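PDB 6CJ6: entry-fusion complex associated protein OPG083 from Vaccinia virus, which is a component of the eleven-protein entry-fusion complex, which mediates lipid mixing and pore formation so that the virion core enters the host cytoplasm. Local coordinates for residues 16-21 / 140-145; 38-43 / 49-54; 61-66 / 101-106. One frame throughout, in Å; residues are numbered along the deposited sequence.

Near the N terminus, after the short strand 5-6, comes helix 10-24, and interaction 1 brings its residues 16-21 against residues 140-145, at the end of strand 133-141, closing a loop of 118 residues. Both other contacts lie within that loop, one after the other. Interaction 2 (38-43 / 49-54) closes first, over five residues, and joins the faces of two sheets. Interaction 3 (61-66 / 101-106) follows and pairs helix 59-74 with the start of helix 102-113. Interaction 1 touches both: Asn141 bonds to Asn53 of interaction 2, and Tyr18 packs on Ser62 and Met66 of interaction 3. Interactions 2 and 3 lie on opposite sides of the chain's centre, without touching.

Interaction 1: 16-21 / 140-145; sequences DSYLQK and VNTGSA. With PDO (1,3-propandiol), chain X; MOH (methanol), chain B.
Apolar packing brings Tyr18 and Leu19, successive residues of helix 10-24, onto Val140 at the end of strand 133-141. Tyr18 reaches across because its CG stands anti to the backbone N (chi1 -178°), and CE2 of the ring lies 4.1 Å from Val140 CG1, a methyl that meets the ring at a slant. Leu19 runs past the valine in the opposite direction, its CD2 methyl 4.1 Å from Val140 CB. Further out on the tyrosine, OH comes within 3.8 Å of Thr142 CG2, the two side chains approaching from opposite directions. All four residues are buried, so this is a piece of the core in which the helical bundle of the L1R/F9L family packs on a β-sheet; Tyr18 also packs against helix 59-74 and so reaches a second helix.

The two segments exchange no hydrogen bond. Tyr18 OH is buried with no hydrogen-bonding partner in the model. A bound methanol, probably from the crystallisation liquor, has its carbon at the edge of the ring, 3.2 Å from Tyr18 OH.

Past Val140, the chain leaves the strand through an Asx turn. Gly143 N donates to Asn141 OD1 at 2.9 Å, the donor standing 65° out of the carbonyl plane, and Asn148 ND2 supplies a second bond to the same oxygen. Ser144 then N-caps helix 145-158 through its bond to Ala147 N.

On helix 10-24, remote from segment 140-145, a bound 1,3-propanediol sits at Ser17 and Lys21. Lys21 NZ donates to its O3 at 2.6 Å, and that same O3 is hydrogen-bonded at 3.2 Å to Ser17 OG, an oxygen also hydrogen-bonded to Glu72 and Ser69.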
loop_
_atom_site.group_PDB
_atom_site.type_symbol
_atom_site.label_atom_id
_atom_site.label_comp_id
_atom_site.label_asym_id
_atom_site.label_seq_id
_atom_site.Cartn_x
_atom_site.Cartn_y
_atom_site.Cartn_z
ATOM N N ASP A 16 -1.474 8.395 2.652
ATOM C CA ASP A 16 -1.801 9.439 3.618
ATOM C C ASP A 16 -3.142 9.162 4.280
ATOM O O ASP A 16 -3.293 9.344 5.494
ATOM C CB ASP A 16 -1.803 10.805 2.933
ATOM C CG ASP A 16 -0.412 11.259 2.538
ATOM O OD1 ASP A 16 0.563 10.612 2.972
ATOM O OD2 ASP A 16 -0.295 12.256 1.795
ATOM N N SER A 17 -4.125 8.713 3.496
ATOM C CA SER A 17 -5.402 8.286 4.060
ATOM C C SER A 17 -5.226 7.062 4.947
ATOM O O SER A 17 -5.785 6.994 6.048
ATOM C CB SER A 17 -6.380 7.971 2.929
ATOM O OG SER A 17 -7.509 7.264 3.415
ATOM N N TYR A 18 -4.451 6.084 4.478
ATOM C CA TYR A 18 -4.299 4.836 5.216
ATOM C C TYR A 18 -3.541 5.050 6.521
ATOM O O TYR A 18 -3.855 4.415 7.535
ATOM C CB TYR A 18 -3.603 3.801 4.330
ATOM C CG TYR A 18 -3.435 2.443 4.966
ATOM C CD1 TYR A 18 -4.503 1.804 5.584
ATOM C CD2 TYR A 18 -2.213 1.787 4.929
ATOM C CE1 TYR A 18 -4.353 0.559 6.160
ATOM C CE2 TYR A 18 -2.054 0.541 5.503
ATOM C CZ TYR A 18 -3.126 -0.066 6.116
ATOM O OH TYR A 18 -2.968 -1.306 6.689
ATOM N N LEU A 19 -2.550 5.948 6.522
ATOM C CA LEU A 19 -1.774 6.186 7.736
ATOM C C LEU A 19 -2.625 6.822 8.832
ATOM O O LEU A 19 -2.470 6.486 10.011
ATOM C CB LEU A 19 -0.538 7.034 7.430
ATOM C CG LEU A 19 0.558 6.338 6.621
ATOM C CD1 LEU A 19 1.672 7.311 6.257
ATOM C CD2 LEU A 19 1.110 5.141 7.377
ATOM N N GLN A 20 -3.521 7.743 8.464
ATOM C CA GLN A 20 -4.434 8.327 9.445
ATOM C C GLN A 20 -5.239 7.247 10.154
ATOM O O GLN A 20 -5.371 7.255 11.384
ATOM C CB GLN A 20 -5.384 9.309 8.760
ATOM C CG GLN A 20 -4.828 10.697 8.517
ATOM C CD GLN A 20 -5.910 11.669 8.079
ATOM O OE1 GLN A 20 -7.098 11.392 8.224
ATOM N NE2 GLN A 20 -5.502 12.810 7.535
ATOM N N LYS A 21 -5.791 6.307 9.386
ATOM C CA LYS A 21 -6.617 5.258 9.971
ATOM C C LYS A 21 -5.789 4.323 10.845
ATOM O O LYS A 21 -6.263 3.857 11.887
ATOM C CB LYS A 21 -7.318 4.485 8.856
ATOM C CG LYS A 21 -8.209 5.344 7.968
ATOM C CD LYS A 21 -8.249 4.796 6.550
ATOM C CE LYS A 21 -9.643 4.866 5.945
ATOM N NZ LYS A 21 -10.124 6.261 5.752
ATOM N N VAL A 140 4.610 1.108 4.817
ATOM C CA VAL A 140 4.335 0.849 6.225
ATOM C C VAL A 140 4.193 -0.651 6.440
ATOM O O VAL A 140 3.423 -1.319 5.739
ATOM C CB VAL A 140 3.099 1.622 6.723
ATOM C CG1 VAL A 140 1.904 1.388 5.815
ATOM C CG2 VAL A 140 2.770 1.234 8.157
ATOM N N ASN A 141 4.949 -1.179 7.398
ATOM C CA ASN A 141 4.849 -2.577 7.793
ATOM C C ASN A 141 3.790 -2.700 8.879
ATOM O O ASN A 141 3.882 -2.033 9.915
ATOM C CB ASN A 141 6.186 -3.071 8.340
ATOM C CG ASN A 141 6.099 -4.478 8.901
ATOM O OD1 ASN A 141 5.391 -5.328 8.357
ATOM N ND2 ASN A 141 6.801 -4.727 10.002
ATOM N N THR A 142 2.791 -3.553 8.654
ATOM C CA THR A 142 1.802 -3.844 9.685
ATOM C C THR A 142 2.013 -5.205 10.337
ATOM O O THR A 142 1.082 -5.744 10.944
ATOM C CB THR A 142 0.374 -3.706 9.159
ATOM O OG1 THR A 142 0.210 -4.510 7.983
ATOM C CG2 THR A 142 0.056 -2.243 8.867
ATOM N N GLY A 143 3.217 -5.765 10.239
ATOM C CA GLY A 143 3.520 -6.999 10.933
ATOM C C GLY A 143 2.746 -8.206 10.465
ATOM O O GLY A 143 2.648 -9.192 11.199
ATOM N N SER A 144 2.188 -8.158 9.262
ATOM C CA SER A 144 1.504 -9.295 8.668
ATOM C C SER A 144 2.019 -9.477 7.253
ATOM O O SER A 144 2.100 -8.508 6.491
ATOM C CB SER A 144 -0.005 -9.064 8.637
ATOM O OG SER A 144 -0.624 -9.903 7.688
ATOM N N ALA A 145 2.374 -10.713 6.905
ATOM C CA ALA A 145 2.817 -10.987 5.544
ATOM C C ALA A 145 1.686 -10.775 4.545
ATOM O O ALA A 145 1.913 -10.280 3.435
ATOM C CB ALA A 145 3.369 -12.408 5.444
HETATM C C1 PDO X . -7.954 11.281 3.969
HETATM O O1 PDO X . -6.619 11.097 3.482
HETATM C C2 PDO X . -8.532 9.935 4.388
HETATM C C3 PDO X . -8.244 9.651 5.857
HETATM O O3 PDO X . -8.656 8.317 6.175
HETATM C C MOH B . -0.454 -2.857 5.569
HETATM O O MOH B . 0.824 -3.335 5.200
#

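Interaction 2: 38-43 / 49-54; sequences GEVIGQ and LRITNK. With PDO (1,3-propandiol), chain C; MOH (methanol), chain D.
Val40 is the hub of this contact, its two methyls divided between Leu49 and Ile51. With CG1 anti to the backbone N (chi1 177°), the valine extends that methyl to Leu49 CD1 at 4.0 Å, the two side chains meeting tip to tip. CG2, the other branch, lies 4.2 Å from Ile51 CD1. Leu49 and Ile51 are two residues apart on one strand, so both project from the same face of it, toward the valine.

The backbones stay well separated, with 9.6 Å between the CA atoms of Val40 and Leu49, and the strands meet through side chains alone. They belong to different sheets: strand 36-41 pairs with strand 119-127, strand 47-53 with strand 133-141. Val40 also touches Ile124, while Leu49 rests on Leu137 and Ile139, which extends the apolar layer between the sheets.

At the far end of segment 49-54, Lys54 NZ donates to O1 of a bound 1,3-propanediol at 3.2 Å.

Since methyl groups alone meet across the interface, at the surface of the protein, the contact rests on dispersion and the exclusion of water, with no directional bond between the two segments.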
loop_
_atom_site.group_PDB
_atom_site.type_symbol
_atom_site.label_atom_id
_atom_site.label_comp_id
_atom_site.label_asym_id
_atom_site.label_seq_id
_atom_site.Cartn_x
_atom_site.Cartn_y
_atom_site.Cartn_z
ATOM N N GLY A 38 12.521 -6.333 5.534
ATOM C CA GLY A 38 13.968 -6.365 5.560
ATOM C C GLY A 38 14.599 -6.330 4.185
ATOM O O GLY A 38 15.807 -6.538 4.047
ATOM N N GLU A 39 13.799 -6.055 3.160
ATOM C CA GLU A 39 14.287 -6.162 1.792
ATOM C C GLU A 39 13.305 -5.511 0.828
ATOM O O GLU A 39 12.148 -5.933 0.728
ATOM C CB GLU A 39 14.489 -7.639 1.452
ATOM C CG GLU A 39 15.136 -7.932 0.122
ATOM C CD GLU A 39 15.477 -9.404 -0.018
ATOM O OE1 GLU A 39 16.156 -9.941 0.885
ATOM O OE2 GLU A 39 15.051 -10.029 -1.014
ATOM N N VAL A 40 13.752 -4.478 0.120
ATOM C CA VAL A 40 12.928 -3.763 -0.846
ATOM C C VAL A 40 13.574 -3.902 -2.215
ATOM O O VAL A 40 14.764 -3.609 -2.377
ATOM C CB VAL A 40 12.769 -2.280 -0.465
ATOM C CG1 VAL A 40 11.973 -1.542 -1.533
ATOM C CG2 VAL A 40 12.099 -2.148 0.890
ATOM N N ILE A 41 12.795 -4.355 -3.196
ATOM C CA ILE A 41 13.283 -4.472 -4.561
ATOM C C ILE A 41 12.473 -3.552 -5.462
ATOM O O ILE A 41 11.381 -3.096 -5.113
ATOM C CB ILE A 41 13.284 -5.924 -5.088
ATOM C CG1 ILE A 41 11.892 -6.329 -5.568
ATOM C CG2 ILE A 41 13.776 -6.882 -4.014
ATOM C CD1 ILE A 41 11.786 -7.791 -5.961
ATOM N N GLY A 42 13.028 -3.277 -6.628
ATOM C CA GLY A 42 12.400 -2.389 -7.585
ATOM C C GLY A 42 13.453 -1.699 -8.428
ATOM O O GLY A 42 14.651 -1.947 -8.301
ATOM N N GLN A 43 12.971 -0.821 -9.304
ATOM C CA GLN A 43 13.812 -0.014 -10.179
ATOM C C GLN A 43 13.791 1.415 -9.656
ATOM O O GLN A 43 12.736 2.055 -9.636
ATOM C CB GLN A 43 13.277 -0.055 -11.609
ATOM C CG GLN A 43 12.962 -1.455 -12.106
ATOM C CD GLN A 43 12.010 -1.453 -13.288
ATOM O OE1 GLN A 43 12.020 -0.535 -14.109
ATOM N NE2 GLN A 43 11.171 -2.480 -13.374
ATOM N N LEU A 49 12.167 6.708 -0.311
ATOM C CA LEU A 49 11.451 5.681 0.428
ATOM C C LEU A 49 11.331 6.083 1.891
ATOM O O LEU A 49 12.287 6.588 2.488
ATOM C CB LEU A 49 12.173 4.335 0.327
ATOM C CG LEU A 49 11.892 3.467 -0.898
ATOM C CD1 LEU A 49 12.833 2.278 -0.930
ATOM C CD2 LEU A 49 10.446 2.994 -0.886
ATOM N N ARG A 50 10.149 5.861 2.462
ATOM C CA ARG A 50 9.884 6.103 3.879
ATOM C C ARG A 50 9.333 4.807 4.463
ATOM O O ARG A 50 8.153 4.490 4.284
ATOM C CB ARG A 50 8.903 7.256 4.065
ATOM C CG ARG A 50 9.559 8.622 4.164
ATOM C CD ARG A 50 9.796 9.018 5.615
ATOM N NE ARG A 50 10.540 10.271 5.724
ATOM C CZ ARG A 50 10.535 11.056 6.797
ATOM N NH1 ARG A 50 9.812 10.729 7.859
ATOM N NH2 ARG A 50 11.245 12.175 6.803
ATOM N N ILE A 51 10.184 4.058 5.157
ATOM C CA ILE A 51 9.820 2.757 5.706
ATOM C C ILE A 51 9.562 2.926 7.196
ATOM O O ILE A 51 10.422 3.431 7.929
ATOM C CB ILE A 51 10.918 1.715 5.444
ATOM C CG1 ILE A 51 11.303 1.724 3.963
ATOM C CG2 ILE A 51 10.449 0.330 5.872
ATOM C CD1 ILE A 51 12.607 1.028 3.664
ATOM N N THR A 52 8.375 2.515 7.641
ATOM C CA THR A 52 7.977 2.621 9.036
ATOM C C THR A 52 7.229 1.360 9.444
ATOM O O THR A 52 6.575 0.711 8.624
ATOM C CB THR A 52 7.042 3.814 9.268
ATOM O OG1 THR A 52 5.896 3.690 8.413
ATOM C CG2 THR A 52 7.757 5.129 8.982
ATOM N N ASN A 53 7.327 1.026 10.725
ATOM C CA ASN A 53 6.569 -0.071 11.303
ATOM C C ASN A 53 5.389 0.490 12.082
ATOM O O ASN A 53 5.518 1.484 12.802
ATOM C CB ASN A 53 7.447 -0.921 12.221
ATOM C CG ASN A 53 8.539 -1.653 11.466
ATOM O OD1 ASN A 53 8.344 -2.776 11.002
ATOM N ND2 ASN A 53 9.695 -1.016 11.337
ATOM N N LYS A 54 4.233 -0.148 11.919
ATOM C CA LYS A 54 3.010 0.263 12.594
ATOM C C LYS A 54 2.082 -0.938 12.650
ATOM O O LYS A 54 0.955 -0.891 12.145
ATOM C CB LYS A 54 2.349 1.417 11.837
ATOM C CG LYS A 54 1.847 2.547 12.721
ATOM C CD LYS A 54 1.359 3.737 11.897
ATOM C CE LYS A 54 2.503 4.642 11.445
ATOM N NZ LYS A 54 3.338 4.063 10.353
HETATM C C1 PDO C . 4.533 8.043 9.298
HETATM O O1 PDO C . 4.648 6.719 9.020
HETATM C C2 PDO C . 3.434 8.450 10.177
HETATM C C3 PDO C . 2.447 9.347 9.519
HETATM O O3 PDO C . 3.154 10.452 9.208
HETATM C C MOH D . 17.188 -8.910 5.503
HETATM O O MOH D . 17.154 -7.795 6.370
#

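Interaction 3: 61-66 / 101-106; sequences LSFTLM and SKLEKN. With PDO (1,3-propandiol), chain Y; MOH (methanol), chain E; PGO (S-1,2-propanediol), chain F.
Phe63 and Glu104 stack across the junction of two helices, 59-74 and 102-113, in the α-helical part of the L1R/F9L fold. The ring lies flat beneath the glutamate chain: Glu104 CB sits over its centre, 3.7 Å from the centroid and almost straight above it, a CH-pi contact. The chain, which leaves with CG anti to the backbone N (chi1 175°) and continues extended, crosses the ring obliquely. Its carboxylate therefore ends near the root of the phenylalanine, nearly parallel to the ring, with 14° between the planes, and OE1 reaches to 3.3 Å from Phe63 CB.

Leu103 comes at the same ring from its edge, with CG 4.0 Å from Phe63 CE1 and the CD2 methyl in the ring plane. Successive residues of one helix thus hold one face and one edge of the phenylalanine. Leu103 also touches Thr153 of helix 145-158, the helix that the Cys107-Cys149 disulfide ties to helix 102-113.

The carboxylate is held as well as stacked. Arg60, one turn before Thr64 on helix 59-74, forms a salt bridge to Glu104 OE1, which would be expected to favour the charged form in this buried setting.

Ser101 is the N-cap of helix 102-113, its OG accepting from Glu104 N at 3.2 Å. A capping box would return a bond from Ser101 N directly to the side chain of Glu104; here a methanol, probably from the crystallisation liquor, lies between them. Its oxygen accepts from Ser101 N at 2.9 Å, in an almost straight bond of 176°, and from Ser101 OG, and donates to Glu104 OE1 at 2.6 Å.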
loop_
_atom_site.group_PDB
_atom_site.type_symbol
_atom_site.label_atom_id
_atom_site.label_comp_id
_atom_site.label_asym_id
_atom_site.label_seq_id
_atom_site.Cartn_x
_atom_site.Cartn_y
_atom_site.Cartn_z
ATOM N N LEU A 61 -8.258 -6.230 9.890
ATOM C CA LEU A 61 -8.388 -4.801 10.162
ATOM C C LEU A 61 -7.525 -3.985 9.212
ATOM O O LEU A 61 -7.929 -2.903 8.770
ATOM C CB LEU A 61 -8.013 -4.509 11.614
ATOM C CG LEU A 61 -7.861 -3.046 12.032
ATOM C CD1 LEU A 61 -9.152 -2.273 11.795
ATOM C CD2 LEU A 61 -7.428 -2.953 13.490
ATOM N N SER A 62 -6.330 -4.486 8.895
ATOM C CA SER A 62 -5.466 -3.807 7.938
ATOM C C SER A 62 -6.159 -3.691 6.586
ATOM O O SER A 62 -6.328 -2.590 6.053
ATOM C CB SER A 62 -4.143 -4.565 7.807
ATOM O OG SER A 62 -3.465 -4.641 9.048
ATOM N N PHE A 63 -6.597 -4.825 6.036
ATOM C CA PHE A 63 -7.250 -4.822 4.732
ATOM C C PHE A 63 -8.526 -3.988 4.723
ATOM O O PHE A 63 -8.882 -3.416 3.690
ATOM C CB PHE A 63 -7.533 -6.255 4.283
ATOM C CG PHE A 63 -6.392 -6.893 3.546
ATOM C CD1 PHE A 63 -6.153 -6.581 2.216
ATOM C CD2 PHE A 63 -5.565 -7.807 4.176
ATOM C CE1 PHE A 63 -5.108 -7.169 1.531
ATOM C CE2 PHE A 63 -4.516 -8.395 3.496
ATOM C CZ PHE A 63 -4.288 -8.073 2.169
ATOM N N THR A 64 -9.226 -3.900 5.856
ATOM C CA THR A 64 -10.451 -3.104 5.900
ATOM C C THR A 64 -10.155 -1.623 5.688
ATOM O O THR A 64 -10.731 -0.989 4.795
ATOM C CB THR A 64 -11.199 -3.343 7.213
ATOM O OG1 THR A 64 -11.631 -4.707 7.272
ATOM C CG2 THR A 64 -12.414 -2.440 7.300
ATOM N N LEU A 65 -9.256 -1.052 6.495
ATOM C CA LEU A 65 -8.847 0.334 6.282
ATOM C C LEU A 65 -8.064 0.487 4.984
ATOM O O LEU A 65 -8.108 1.548 4.351
ATOM C CB LEU A 65 -8.002 0.816 7.460
ATOM C CG LEU A 65 -8.632 0.745 8.852
ATOM C CD1 LEU A 65 -7.594 1.045 9.921
ATOM C CD2 LEU A 65 -9.801 1.705 8.959
ATOM N N MET A 66 -7.336 -0.559 4.589
ATOM C CA MET A 66 -6.660 -0.571 3.297
ATOM C C MET A 66 -7.661 -0.424 2.159
ATOM O O MET A 66 -7.398 0.275 1.176
ATOM C CB MET A 66 -5.899 -1.889 3.169
ATOM C CG MET A 66 -4.965 -2.026 2.005
ATOM S SD MET A 66 -3.580 -3.070 2.505
ATOM C CE MET A 66 -2.412 -1.794 2.928
ATOM N N SER A 101 -11.921 -8.957 0.069
ATOM C CA SER A 101 -11.738 -8.813 -1.365
ATOM C C SER A 101 -10.968 -10.007 -1.928
ATOM O O SER A 101 -10.400 -10.823 -1.199
ATOM C CB SER A 101 -10.980 -7.522 -1.674
ATOM O OG SER A 101 -9.708 -7.519 -1.044
ATOM N N LYS A 102 -10.966 -10.106 -3.259
ATOM C CA LYS A 102 -10.101 -11.073 -3.922
ATOM C C LYS A 102 -8.632 -10.776 -3.652
ATOM O O LYS A 102 -7.821 -11.703 -3.533
ATOM C CB LYS A 102 -10.393 -11.075 -5.422
ATOM C CG LYS A 102 -9.321 -11.706 -6.292
ATOM C CD LYS A 102 -9.761 -11.700 -7.746
ATOM C CE LYS A 102 -8.582 -11.787 -8.693
ATOM N NZ LYS A 102 -9.034 -11.589 -10.098
ATOM N N LEU A 103 -8.273 -9.495 -3.546
ATOM C CA LEU A 103 -6.905 -9.131 -3.188
ATOM C C LEU A 103 -6.481 -9.810 -1.894
ATOM O O LEU A 103 -5.440 -10.474 -1.838
ATOM C CB LEU A 103 -6.791 -7.610 -3.057
ATOM C CG LEU A 103 -5.498 -7.100 -2.404
ATOM C CD1 LEU A 103 -4.292 -7.410 -3.275
ATOM C CD2 LEU A 103 -5.579 -5.612 -2.105
ATOM N N GLU A 104 -7.298 -9.675 -0.846
ATOM C CA GLU A 104 -6.942 -10.229 0.456
ATOM C C GLU A 104 -6.863 -11.750 0.417
ATOM O O GLU A 104 -5.958 -12.348 1.010
ATOM C CB GLU A 104 -7.946 -9.761 1.508
ATOM C CG GLU A 104 -7.747 -10.380 2.878
ATOM C CD GLU A 104 -8.572 -9.695 3.944
ATOM O OE1 GLU A 104 -9.425 -8.855 3.587
ATOM O OE2 GLU A 104 -8.359 -9.989 5.137
ATOM N N LYS A 105 -7.803 -12.397 -0.273
ATOM C CA LYS A 105 -7.725 -13.847 -0.406
ATOM C C LYS A 105 -6.494 -14.258 -1.202
ATOM O O LYS A 105 -5.825 -15.239 -0.857
ATOM C CB LYS A 105 -9.008 -14.392 -1.036
ATOM C CG LYS A 105 -10.229 -14.244 -0.140
ATOM C CD LYS A 105 -11.507 -14.607 -0.866
ATOM C CE LYS A 105 -12.723 -14.472 0.052
ATOM N NZ LYS A 105 -13.998 -14.630 -0.699
ATOM N N ASN A 106 -6.173 -13.516 -2.263
ATOM C CA ASN A 106 -4.958 -13.804 -3.015
ATOM C C ASN A 106 -3.724 -13.646 -2.133
ATOM O O ASN A 106 -2.813 -14.480 -2.173
ATOM C CB ASN A 106 -4.875 -12.890 -4.240
ATOM C CG ASN A 106 -3.931 -13.420 -5.302
ATOM O OD1 ASN A 106 -4.254 -14.372 -6.014
ATOM N ND2 ASN A 106 -2.766 -12.799 -5.424
HETATM C C1 PDO Y . -5.058 -18.203 3.277
HETATM O O1 PDO Y . -5.470 -18.852 4.484
HETATM C C2 PDO Y . -5.999 -18.592 2.143
HETATM C C3 PDO Y . -6.251 -17.411 1.214
HETATM O O3 PDO Y . -7.434 -17.654 0.444
HETATM C C MOH E . -10.984 -6.231 2.540
HETATM O O MOH E . -10.352 -7.265 1.814
HETATM C C1 PGO F . -13.556 -8.369 -5.909
HETATM C C2 PGO F . -12.923 -8.191 -7.271
HETATM C C3 PGO F . -14.061 -7.688 -8.056
HETATM O O1 PGO F . -13.257 -9.291 -4.877
HETATM O O2 PGO F . -12.388 -9.355 -7.931
#